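Local coordinates for protein techylectin-5A (Tachypleus tridentatus, PDB 1JC9) that recognises acetyl group-containing substances on cell surfaces as a secreted lectin of innate immunity, agglutinating bacteria and human erythrocytes, at residues L145-N150 against Y248-P253; G178-S183 against I240-W245; V91-G96 against P253-K258. All blocks are in the same frame, centred on the assembly; numbering follows the deposited sequence.

Contact 1: residues L145-N150 against Y248-P253. With NAG (2-acetamido-2-deoxy-beta-D-glucopyranose), chain B.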
loop_
_atom_site.group_PDB
_atom_site.type_symbol
_atom_site.label_atom_id
_atom_site.label_comp_id
_atom_site.label_asym_id
_atom_site.label_seq_id
_atom_site.Cartn_x
_atom_site.Cartn_y
_atom_site.Cartn_z
ATOM N N LEU A 145 7.312 -7.485 -3.919
ATOM C CA LEU A 145 6.775 -7.771 -5.246
ATOM C C LEU A 145 7.212 -9.138 -5.775
ATOM O O LEU A 145 8.337 -9.582 -5.535
ATOM C CB LEU A 145 7.248 -6.687 -6.221
ATOM C CG LEU A 145 7.301 -5.261 -5.660
ATOM C CD1 LEU A 145 8.107 -4.374 -6.597
ATOM C CD2 LEU A 145 5.884 -4.719 -5.482
ATOM N N LYS A 146 6.324 -9.792 -6.514
ATOM C CA LYS A 146 6.619 -11.101 -7.083
ATOM C C LYS A 146 5.996 -11.213 -8.474
ATOM O O LYS A 146 4.861 -10.782 -8.679
ATOM C CB LYS A 146 6.057 -12.200 -6.173
ATOM C CG LYS A 146 6.285 -13.614 -6.691
ATOM C CD LYS A 146 5.547 -14.658 -5.861
ATOM C CE LYS A 146 6.065 -14.719 -4.434
ATOM N NZ LYS A 146 5.343 -15.753 -3.636
ATOM N N ASP A 147 6.734 -11.776 -9.432
ATOM C CA ASP A 147 6.192 -11.933 -10.779
ATOM C C ASP A 147 5.662 -13.352 -10.986
ATOM O O ASP A 147 5.660 -14.154 -10.051
ATOM C CB ASP A 147 7.236 -11.586 -11.853
ATOM C CG ASP A 147 8.411 -12.548 -11.879
ATOM O OD1 ASP A 147 8.257 -13.716 -11.463
ATOM O OD2 ASP A 147 9.493 -12.134 -12.340
ATOM N N LYS A 148 5.212 -13.660 -12.201
ATOM C CA LYS A 148 4.650 -14.979 -12.494
ATOM C C LYS A 148 5.640 -16.139 -12.429
ATOM O O LYS A 148 5.233 -17.290 -12.281
ATOM C CB LYS A 148 3.955 -14.969 -13.858
ATOM C CG LYS A 148 2.851 -13.935 -13.956
ATOM C CD LYS A 148 2.017 -14.105 -15.212
ATOM C CE LYS A 148 1.144 -15.342 -15.132
ATOM N NZ LYS A 148 0.195 -15.401 -16.276
ATOM N N GLU A 149 6.931 -15.842 -12.544
ATOM C CA GLU A 149 7.953 -16.880 -12.465
ATOM C C GLU A 149 8.332 -17.117 -11.007
ATOM O O GLU A 149 9.249 -17.884 -10.711
ATOM C CB GLU A 149 9.202 -16.475 -13.254
ATOM C CG GLU A 149 9.148 -16.818 -14.733
ATOM C CD GLU A 149 7.976 -16.175 -15.439
ATOM O OE1 GLU A 149 7.933 -14.925 -15.503
ATOM O OE2 GLU A 149 7.097 -16.919 -15.927
ATOM N N ASN A 150 7.620 -16.446 -10.105
ATOM C CA ASN A 150 7.859 -16.555 -8.667
ATOM C C ASN A 150 9.130 -15.844 -8.205
ATOM O O ASN A 150 9.584 -16.041 -7.078
ATOM C CB ASN A 150 7.890 -18.030 -8.236
ATOM C CG ASN A 150 6.497 -18.626 -8.101
ATOM O OD1 ASN A 150 6.334 -19.842 -7.969
ATOM N ND2 ASN A 150 5.483 -17.767 -8.121
ATOM N N TYR A 248 5.840 -0.941 -18.124
ATOM C CA TYR A 248 4.434 -0.543 -18.071
ATOM C C TYR A 248 3.452 -1.547 -18.674
ATOM O O TYR A 248 2.265 -1.244 -18.809
ATOM C CB TYR A 248 4.236 0.802 -18.769
ATOM C CG TYR A 248 4.686 2.004 -17.970
ATOM C CD1 TYR A 248 4.257 2.190 -16.655
ATOM C CD2 TYR A 248 5.486 2.991 -18.550
ATOM C CE1 TYR A 248 4.603 3.326 -15.941
ATOM C CE2 TYR A 248 5.837 4.133 -17.846
ATOM C CZ TYR A 248 5.388 4.295 -16.539
ATOM O OH TYR A 248 5.696 5.438 -15.845
ATOM N N HIS A 249 3.929 -2.736 -19.034
ATOM C CA HIS A 249 3.054 -3.743 -19.630
ATOM C C HIS A 249 3.092 -5.081 -18.902
ATOM O O HIS A 249 2.970 -6.139 -19.522
ATOM C CB HIS A 249 3.422 -3.944 -21.104
ATOM C CG HIS A 249 3.015 -2.807 -21.988
ATOM N ND1 HIS A 249 1.748 -2.695 -22.521
ATOM C CD2 HIS A 249 3.699 -1.716 -22.412
ATOM C CE1 HIS A 249 1.669 -1.586 -23.236
ATOM N NE2 HIS A 249 2.840 -0.974 -23.185
ATOM N N TYR A 250 3.253 -5.032 -17.583
ATOM C CA TYR A 250 3.308 -6.248 -16.784
ATOM C C TYR A 250 2.645 -6.012 -15.427
ATOM O O TYR A 250 3.151 -5.252 -14.591
ATOM C CB TYR A 250 4.767 -6.685 -16.600
ATOM C CG TYR A 250 4.928 -8.095 -16.072
ATOM C CD1 TYR A 250 4.695 -8.392 -14.731
ATOM C CD2 TYR A 250 5.293 -9.140 -16.925
ATOM C CE1 TYR A 250 4.818 -9.691 -14.250
ATOM C CE2 TYR A 250 5.417 -10.446 -16.456
ATOM C CZ TYR A 250 5.177 -10.715 -15.118
ATOM O OH TYR A 250 5.283 -12.008 -14.652
ATOM N N SER A 251 1.508 -6.669 -15.223
ATOM C CA SER A 251 0.745 -6.553 -13.989
ATOM C C SER A 251 1.195 -7.647 -13.022
ATOM O O SER A 251 0.874 -8.826 -13.215
ATOM C CB SER A 251 -0.750 -6.698 -14.296
ATOM O OG SER A 251 -1.548 -6.503 -13.143
ATOM N N LEU A 252 1.936 -7.253 -11.984
ATOM C CA LEU A 252 2.440 -8.208 -10.997
ATOM C C LEU A 252 1.300 -9.018 -10.377
ATOM O O LEU A 252 0.264 -8.473 -9.992
ATOM C CB LEU A 252 3.243 -7.471 -9.912
ATOM C CG LEU A 252 4.505 -6.753 -10.415
ATOM C CD1 LEU A 252 5.007 -5.778 -9.369
ATOM C CD2 LEU A 252 5.584 -7.774 -10.760
ATOM N N PRO A 253 1.471 -10.343 -10.289
ATOM C CA PRO A 253 0.439 -11.212 -9.717
ATOM C C PRO A 253 0.292 -11.146 -8.198
ATOM O O PRO A 253 -0.770 -11.472 -7.664
ATOM C CB PRO A 253 0.854 -12.598 -10.206
ATOM C CG PRO A 253 2.342 -12.502 -10.235
ATOM C CD PRO A 253 2.580 -11.140 -10.848
HETATM C C1 NAG B . 5.403 8.590 -17.796
HETATM C C2 NAG B . 3.826 8.672 -18.054
HETATM C C3 NAG B . 3.594 9.261 -19.498
HETATM C C4 NAG B . 4.172 10.657 -19.477
HETATM C C5 NAG B . 5.707 10.554 -19.155
HETATM C C6 NAG B . 6.366 11.935 -19.085
HETATM C C7 NAG B . 2.403 7.087 -16.914
HETATM C C8 NAG B . 1.770 5.739 -16.752
HETATM N N2 NAG B . 3.256 7.318 -17.976
HETATM O O1 NAG B . 5.744 8.056 -16.478
HETATM O O3 NAG B . 2.202 9.367 -19.787
HETATM O O4 NAG B . 3.986 11.289 -20.794
HETATM O O5 NAG B . 5.976 9.919 -17.867
HETATM O O6 NAG B . 7.761 11.623 -18.777
HETATM O O7 NAG B . 2.125 7.966 -16.062
HETATM O O HOH W 1 6.118 -13.674 -16.764
#
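Tyr250 reaches across to the type I beta turn that runs from Asp147 to Asn150 and brings its hydroxyl within hydrogen-bonding distance of the backbone N of Lys148. Its CB bond points toward the turn, and chi1 (-166°) sets CG anti to the backbone N. CB and CG make no close contact with 145-150; farther out, CE1 lies 3.9 Å from Asp147 CB, and CZ approaches Lys148 CG, both obliquely to the ring. OH does most of the work: it accepts the N-H of Lys148, N to OH 3.0 Å, in a nearly straight bond, with Lys148 CG packed against the same oxygen. A water in the plane of the Tyr250 ring lies 2.8 Å from that OH and donates to Glu149 OE1, linking the Glu149 carboxylate to the phenol. The turn itself is closed by Asn150 N to Asp147 O, while Asp147 OD1 takes the N-H of Asp151 and Asp147 OD2 pairs with Lys246. Lys246 also makes a cation-pi contact with the Tyr250 ring.

Pro253 packs against the start of the turn, its CD 3.2 Å from Lys146 O and its CG against the carbonyl carbon of Asp147. Beside it the Leu252 methyls divide: CD1 meets Leu145 CB at 4.0 Å, and CD2 lies 3.7 Å from Lys146 O.

At the other end of 248-253, Tyr248 accepts a hydrogen bond from O1 of the bound N-acetylglucosamine at its OH, 2.7 Å away, and the acetyl methyl C8 sits over one face of its ring. The contact thus anchors a beta turn at one end and, at the other, delivers a tyrosine to the acetyl-recognising pocket of this fibrinogen-related domain.

Contact 2: residues G178-S183 against I240-W245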
loop_
_atom_site.group_PDB
_atom_site.type_symbol
_atom_site.label_atom_id
_atom_site.label_comp_id
_atom_site.label_asym_id
_atom_site.label_seq_id
_atom_site.Cartn_x
_atom_site.Cartn_y
_atom_site.Cartn_z
ATOM N N GLY A 178 16.901 -1.031 -1.717
ATOM C CA GLY A 178 16.296 -2.274 -2.157
ATOM C C GLY A 178 16.745 -2.637 -3.562
ATOM O O GLY A 178 17.677 -2.030 -4.087
ATOM N N ASP A 179 16.081 -3.609 -4.181
ATOM C CA ASP A 179 16.452 -4.034 -5.529
ATOM C C ASP A 179 15.318 -4.027 -6.552
ATOM O O ASP A 179 15.487 -4.521 -7.663
ATOM C CB ASP A 179 17.076 -5.435 -5.487
ATOM C CG ASP A 179 16.158 -6.468 -4.863
ATOM O OD1 ASP A 179 14.940 -6.201 -4.744
ATOM O OD2 ASP A 179 16.651 -7.556 -4.497
ATOM N N ALA A 180 14.168 -3.468 -6.196
ATOM C CA ALA A 180 13.043 -3.435 -7.127
ATOM C C ALA A 180 13.118 -2.245 -8.071
ATOM O O ALA A 180 12.489 -2.241 -9.127
ATOM C CB ALA A 180 11.728 -3.389 -6.356
ATOM N N GLY A 181 13.903 -1.243 -7.688
ATOM C CA GLY A 181 14.004 -0.033 -8.484
ATOM C C GLY A 181 13.131 0.998 -7.787
ATOM O O GLY A 181 12.089 0.656 -7.224
ATOM N N ASN A 182 13.540 2.259 -7.822
ATOM C CA ASN A 182 12.800 3.322 -7.156
ATOM C C ASN A 182 11.629 3.860 -7.978
ATOM O O ASN A 182 11.744 4.903 -8.615
ATOM C CB ASN A 182 13.762 4.463 -6.825
ATOM C CG ASN A 182 13.128 5.534 -5.969
ATOM O OD1 ASN A 182 11.965 5.429 -5.576
ATOM N ND2 ASN A 182 13.892 6.577 -5.668
ATOM N N SER A 183 10.496 3.163 -7.952
ATOM C CA SER A 183 9.334 3.612 -8.714
ATOM C C SER A 183 8.229 4.251 -7.867
ATOM O O SER A 183 7.165 4.581 -8.389
ATOM C CB SER A 183 8.751 2.456 -9.529
ATOM O OG SER A 183 9.673 2.013 -10.517
ATOM N N ILE A 240 -1.162 -3.689 -12.276
ATOM C CA ILE A 240 -0.321 -3.542 -11.075
ATOM C C ILE A 240 1.127 -3.362 -11.537
ATOM O O ILE A 240 1.893 -4.323 -11.580
ATOM C CB ILE A 240 -0.378 -4.817 -10.179
ATOM C CG1 ILE A 240 -1.830 -5.241 -9.933
ATOM C CG2 ILE A 240 0.339 -4.567 -8.854
ATOM C CD1 ILE A 240 -2.686 -4.172 -9.361
ATOM N N GLU A 241 1.506 -2.129 -11.858
ATOM C CA GLU A 241 2.844 -1.851 -12.372
ATOM C C GLU A 241 3.894 -1.337 -11.392
ATOM O O GLU A 241 3.591 -0.637 -10.422
ATOM C CB GLU A 241 2.759 -0.820 -13.506
ATOM C CG GLU A 241 1.562 -0.943 -14.457
ATOM C CD GLU A 241 1.664 -2.129 -15.397
ATOM O OE1 GLU A 241 2.791 -2.433 -15.857
ATOM O OE2 GLU A 241 0.612 -2.745 -15.688
ATOM N N TRP A 242 5.141 -1.693 -11.674
ATOM C CA TRP A 242 6.289 -1.214 -10.917
ATOM C C TRP A 242 7.302 -1.034 -12.039
ATOM O O TRP A 242 8.078 -1.931 -12.369
ATOM C CB TRP A 242 6.770 -2.228 -9.881
ATOM C CG TRP A 242 7.808 -1.636 -8.964
ATOM C CD1 TRP A 242 9.160 -1.608 -9.162
ATOM C CD2 TRP A 242 7.569 -0.931 -7.736
ATOM N NE1 TRP A 242 9.778 -0.930 -8.135
ATOM C CE2 TRP A 242 8.824 -0.504 -7.247
ATOM C CE3 TRP A 242 6.415 -0.618 -7.003
ATOM C CZ2 TRP A 242 8.960 0.224 -6.054
ATOM C CZ3 TRP A 242 6.549 0.105 -5.818
ATOM C CH2 TRP A 242 7.815 0.518 -5.356
ATOM N N ARG A 243 7.241 0.142 -12.647
ATOM C CA ARG A 243 8.073 0.499 -13.785
ATOM C C ARG A 243 9.539 0.088 -13.782
ATOM O O ARG A 243 10.015 -0.509 -14.750
ATOM C CB ARG A 243 7.988 2.005 -14.026
ATOM C CG ARG A 243 8.730 2.456 -15.272
ATOM C CD ARG A 243 8.755 3.960 -15.377
ATOM N NE ARG A 243 9.482 4.404 -16.558
ATOM C CZ ARG A 243 9.553 5.669 -16.960
ATOM N NH1 ARG A 243 8.936 6.625 -16.271
ATOM N NH2 ARG A 243 10.239 5.978 -18.053
ATOM N N ALA A 244 10.256 0.409 -12.712
ATOM C CA ALA A 244 11.680 0.104 -12.645
ATOM C C ALA A 244 12.029 -1.372 -12.779
ATOM O O ALA A 244 13.160 -1.709 -13.119
ATOM C CB ALA A 244 12.273 0.669 -11.356
ATOM N N TRP A 245 11.076 -2.257 -12.522
ATOM C CA TRP A 245 11.362 -3.679 -12.632
ATOM C C TRP A 245 10.778 -4.332 -13.883
ATOM O O TRP A 245 11.512 -4.932 -14.668
ATOM C CB TRP A 245 10.873 -4.421 -11.377
ATOM C CG TRP A 245 11.186 -5.898 -11.381
ATOM C CD1 TRP A 245 12.219 -6.518 -12.034
ATOM C CD2 TRP A 245 10.477 -6.933 -10.682
ATOM N NE1 TRP A 245 12.193 -7.870 -11.786
ATOM C CE2 TRP A 245 11.138 -8.153 -10.961
ATOM C CE3 TRP A 245 9.352 -6.948 -9.846
ATOM C CZ2 TRP A 245 10.708 -9.380 -10.434
ATOM C CZ3 TRP A 245 8.924 -8.168 -9.319
ATOM C CH2 TRP A 245 9.603 -9.367 -9.618
#
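The Trp242 indole has Ser183 CB over one face, 3.8 Å from the centroid of the five-membered ring and close to its normal, a CH-pi contact. At the edge of the same ring NE1 meets two consecutive carbonyls. Gly181 O lies in the ring plane and takes the stronger bond, NE1 to O 2.9 Å, although the N-H points well off the line (139°) and the donor stands above the carbonyl plane. Ala180 O receives a weak second bond from NE1, and Ala180 CB packs against the same nitrogen. Chi1 of Trp242 (-171°) sets CG anti to its backbone N, and the end of the side chain comes nearer the loop; Phe143 and Leu145 also touch the indole.

Ala180 O is flanked by Trp245 as well, whose CB approaches to 3.5 Å.

Beyond the indole, the loop meets the first turn of helix 243-246, for which Trp242 is the N-cap residue. Ser183 OG, beside its own backbone N and anti to its carbonyl carbon, accepts the N-H of Ala244 at 2.8 Å. Ala244 CB is pressed against Gly181, 3.4 Å from its CA, tighter than usual for two carbons.

The end of Arg243 leads away from the loop to a salt bridge with Glu221, and the residue touches the bound N-acetylglucosamine. Polar groups are therefore paired across the seam: an indole N-H is shared by two loop carbonyls, and a serine hydroxyl takes an N-H from the first turn of the helix, fixing the loop to the helix that supplies a pocket residue.

Contact 3: residues V91-G96 against P253-K258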
loop_
_atom_site.group_PDB
_atom_site.type_symbol
_atom_site.label_atom_id
_atom_site.label_comp_id
_atom_site.label_asym_id
_atom_site.label_seq_id
_atom_site.Cartn_x
_atom_site.Cartn_y
_atom_site.Cartn_z
ATOM N N VAL A 91 0.703 -5.204 7.715
ATOM C CA VAL A 91 0.368 -5.129 6.300
ATOM C C VAL A 91 -0.779 -4.156 6.073
ATOM O O VAL A 91 -1.794 -4.218 6.767
ATOM C CB VAL A 91 -0.002 -6.527 5.751
ATOM C CG1 VAL A 91 -0.282 -6.450 4.256
ATOM C CG2 VAL A 91 1.139 -7.508 6.026
ATOM N N ILE A 92 -0.614 -3.251 5.109
ATOM C CA ILE A 92 -1.652 -2.270 4.824
ATOM C C ILE A 92 -2.303 -2.453 3.457
ATOM O O ILE A 92 -3.311 -1.812 3.164
ATOM C CB ILE A 92 -1.112 -0.815 4.930
ATOM C CG1 ILE A 92 -0.062 -0.553 3.849
ATOM C CG2 ILE A 92 -0.522 -0.576 6.318
ATOM C CD1 ILE A 92 0.425 0.895 3.811
ATOM N N GLN A 93 -1.734 -3.323 2.624
ATOM C CA GLN A 93 -2.285 -3.583 1.292
ATOM C C GLN A 93 -1.765 -4.902 0.740
ATOM O O GLN A 93 -0.632 -5.292 1.016
ATOM C CB GLN A 93 -1.910 -2.461 0.310
ATOM C CG GLN A 93 -2.555 -2.606 -1.084
ATOM C CD GLN A 93 -1.639 -3.244 -2.131
ATOM O OE1 GLN A 93 -0.747 -4.028 -1.809
ATOM N NE2 GLN A 93 -1.873 -2.911 -3.398
ATOM N N ARG A 94 -2.602 -5.592 -0.030
ATOM C CA ARG A 94 -2.206 -6.847 -0.658
ATOM C C ARG A 94 -3.027 -7.128 -1.910
ATOM O O ARG A 94 -4.230 -6.881 -1.943
ATOM C CB ARG A 94 -2.358 -8.035 0.302
ATOM C CG ARG A 94 -1.900 -9.356 -0.329
ATOM C CD ARG A 94 -2.175 -10.577 0.546
ATOM N NE ARG A 94 -1.419 -10.574 1.800
ATOM C CZ ARG A 94 -1.978 -10.524 3.006
ATOM N NH1 ARG A 94 -3.300 -10.473 3.125
ATOM N NH2 ARG A 94 -1.219 -10.531 4.094
ATOM N N ARG A 95 -2.356 -7.635 -2.942
ATOM C CA ARG A 95 -2.996 -8.013 -4.199
ATOM C C ARG A 95 -2.597 -9.467 -4.444
ATOM O O ARG A 95 -1.458 -9.859 -4.184
ATOM C CB ARG A 95 -2.502 -7.151 -5.371
ATOM C CG ARG A 95 -2.767 -5.656 -5.243
ATOM C CD ARG A 95 -4.233 -5.350 -4.948
ATOM N NE ARG A 95 -5.151 -5.722 -6.025
ATOM C CZ ARG A 95 -5.337 -5.020 -7.141
ATOM N NH1 ARG A 95 -4.665 -3.890 -7.358
ATOM N NH2 ARG A 95 -6.233 -5.429 -8.029
ATOM N N GLY A 96 -3.541 -10.263 -4.925
ATOM C CA GLY A 96 -3.271 -11.661 -5.203
ATOM C C GLY A 96 -4.436 -12.223 -5.986
ATOM O O GLY A 96 -5.403 -11.508 -6.241
ATOM N N PRO A 253 1.471 -10.343 -10.289
ATOM C CA PRO A 253 0.439 -11.212 -9.717
ATOM C C PRO A 253 0.292 -11.146 -8.198
ATOM O O PRO A 253 -0.770 -11.472 -7.664
ATOM C CB PRO A 253 0.854 -12.598 -10.206
ATOM C CG PRO A 253 2.342 -12.502 -10.235
ATOM C CD PRO A 253 2.580 -11.140 -10.848
ATOM N N GLN A 254 1.349 -10.741 -7.502
ATOM C CA GLN A 254 1.292 -10.639 -6.042
ATOM C C GLN A 254 2.151 -9.510 -5.500
ATOM O O GLN A 254 3.339 -9.434 -5.800
ATOM C CB GLN A 254 1.751 -11.939 -5.384
ATOM C CG GLN A 254 0.827 -13.116 -5.583
ATOM C CD GLN A 254 1.212 -14.290 -4.708
ATOM O OE1 GLN A 254 1.142 -14.215 -3.480
ATOM N NE2 GLN A 254 1.631 -15.383 -5.335
ATOM N N VAL A 255 1.548 -8.637 -4.700
ATOM C CA VAL A 255 2.279 -7.528 -4.097
ATOM C C VAL A 255 1.733 -7.268 -2.695
ATOM O O VAL A 255 0.605 -7.646 -2.380
ATOM C CB VAL A 255 2.149 -6.212 -4.924
ATOM C CG1 VAL A 255 2.558 -6.452 -6.366
ATOM C CG2 VAL A 255 0.734 -5.685 -4.856
ATOM N N GLU A 256 2.550 -6.641 -1.855
ATOM C CA GLU A 256 2.151 -6.298 -0.495
ATOM C C GLU A 256 2.875 -5.038 -0.063
ATOM O O GLU A 256 4.038 -4.832 -0.408
ATOM C CB GLU A 256 2.513 -7.400 0.509
ATOM C CG GLU A 256 1.808 -8.730 0.343
ATOM C CD GLU A 256 2.104 -9.668 1.501
ATOM O OE1 GLU A 256 3.177 -9.523 2.126
ATOM O OE2 GLU A 256 1.273 -10.555 1.786
ATOM N N MET A 257 2.172 -4.198 0.687
ATOM C CA MET A 257 2.733 -2.971 1.232
ATOM C C MET A 257 2.609 -3.176 2.739
ATOM O O MET A 257 1.541 -3.539 3.232
ATOM C CB MET A 257 1.922 -1.761 0.764
ATOM C CG MET A 257 2.043 -1.507 -0.739
ATOM S SD MET A 257 0.827 -0.340 -1.383
ATOM C CE MET A 257 1.320 1.162 -0.529
ATOM N N LYS A 258 3.702 -2.973 3.467
ATOM C CA LYS A 258 3.694 -3.185 4.910
ATOM C C LYS A 258 4.618 -2.204 5.620
ATOM O O LYS A 258 5.635 -1.778 5.062
ATOM C CB LYS A 258 4.124 -4.624 5.205
ATOM C CG LYS A 258 5.499 -4.970 4.630
ATOM C CD LYS A 258 5.773 -6.472 4.605
ATOM C CE LYS A 258 4.934 -7.165 3.550
ATOM N NZ LYS A 258 5.301 -8.600 3.398
HETATM O O HOH W 2 1.696 -11.140 4.601
#
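Val255 and Met257 pack against Arg95 and Gln93 on the tight side of this antiparallel strand pair, whose axes approach to 4.6 Å. Val255 CG2 lies 3.5 Å from Arg95 CG, the two side chains side by side and pointing the same way. Met257 crosses Gln93 obliquely, SD 3.9 Å from Gln93 CB. Gln93 bends at chi2 (-98°), and its NE2 bonds to Asn225; OE1, buried here, has no partner in the model and lies near the methyl CG2 of Val255. The Arg95 guanidinium runs on to the carbonyls of Leu224 and Gly226.

The other face is looser and wetter, with partly exposed Glu256 and a water; at the strand end exposed Gln254 makes slight contact, CB 4.0 Å from Arg95 O. Glu256 stretches alongside Arg94, and its OE2 accepts NE at 2.7 Å almost straight, in the guanidinium plane and on the anti side of the carboxylate. A water links Arg94 NH2 to OE2. Glu256 OE1 is held by Lys258 NZ at 2.6 Å, so each carboxylate oxygen has a cation, which would be expected to favour the charged form. Lys258 NZ has further salt bridges to Asp81 and Asp144.

Arg95 with Val255 and Gln93 with Met257 are hydrogen-bonded pairs. A classic beta bulge interrupts this ladder: Ile92 N and, weakly, Gln93 N both donate to Met257 O.

Strand 250-261 lies here between strand 89-95 and strand 139-146, to which Gln254 and Glu256 bond through the backbone; strand 89-95 in turn pairs with strands 76-81 and 123-124, and Met257 reaches Ile141 and Phe143 on strand 139-146.

In the fold
Contact 3 is the buried member, two sheet strands joined by backbone pairing with a charge network on one face; contacts 1 and 2 lie nearer the sugar pocket and are only partly buried. Contacts 1 and 3 share Pro253 and strand 250-261, whose start faces a turn and whose next residues join the sheet. Contact 2 instead ties a loop to helix 243-246, which leads into that strand; Leu252 N to Ile240 O (3.0 Å) connects it with contact 1. In both pocket-side contacts a side-chain hydroxyl accepts a backbone N-H, beside apolar and aromatic packing, and each contributes a residue touching the N-acetylglucosamine, Tyr248 and Arg243.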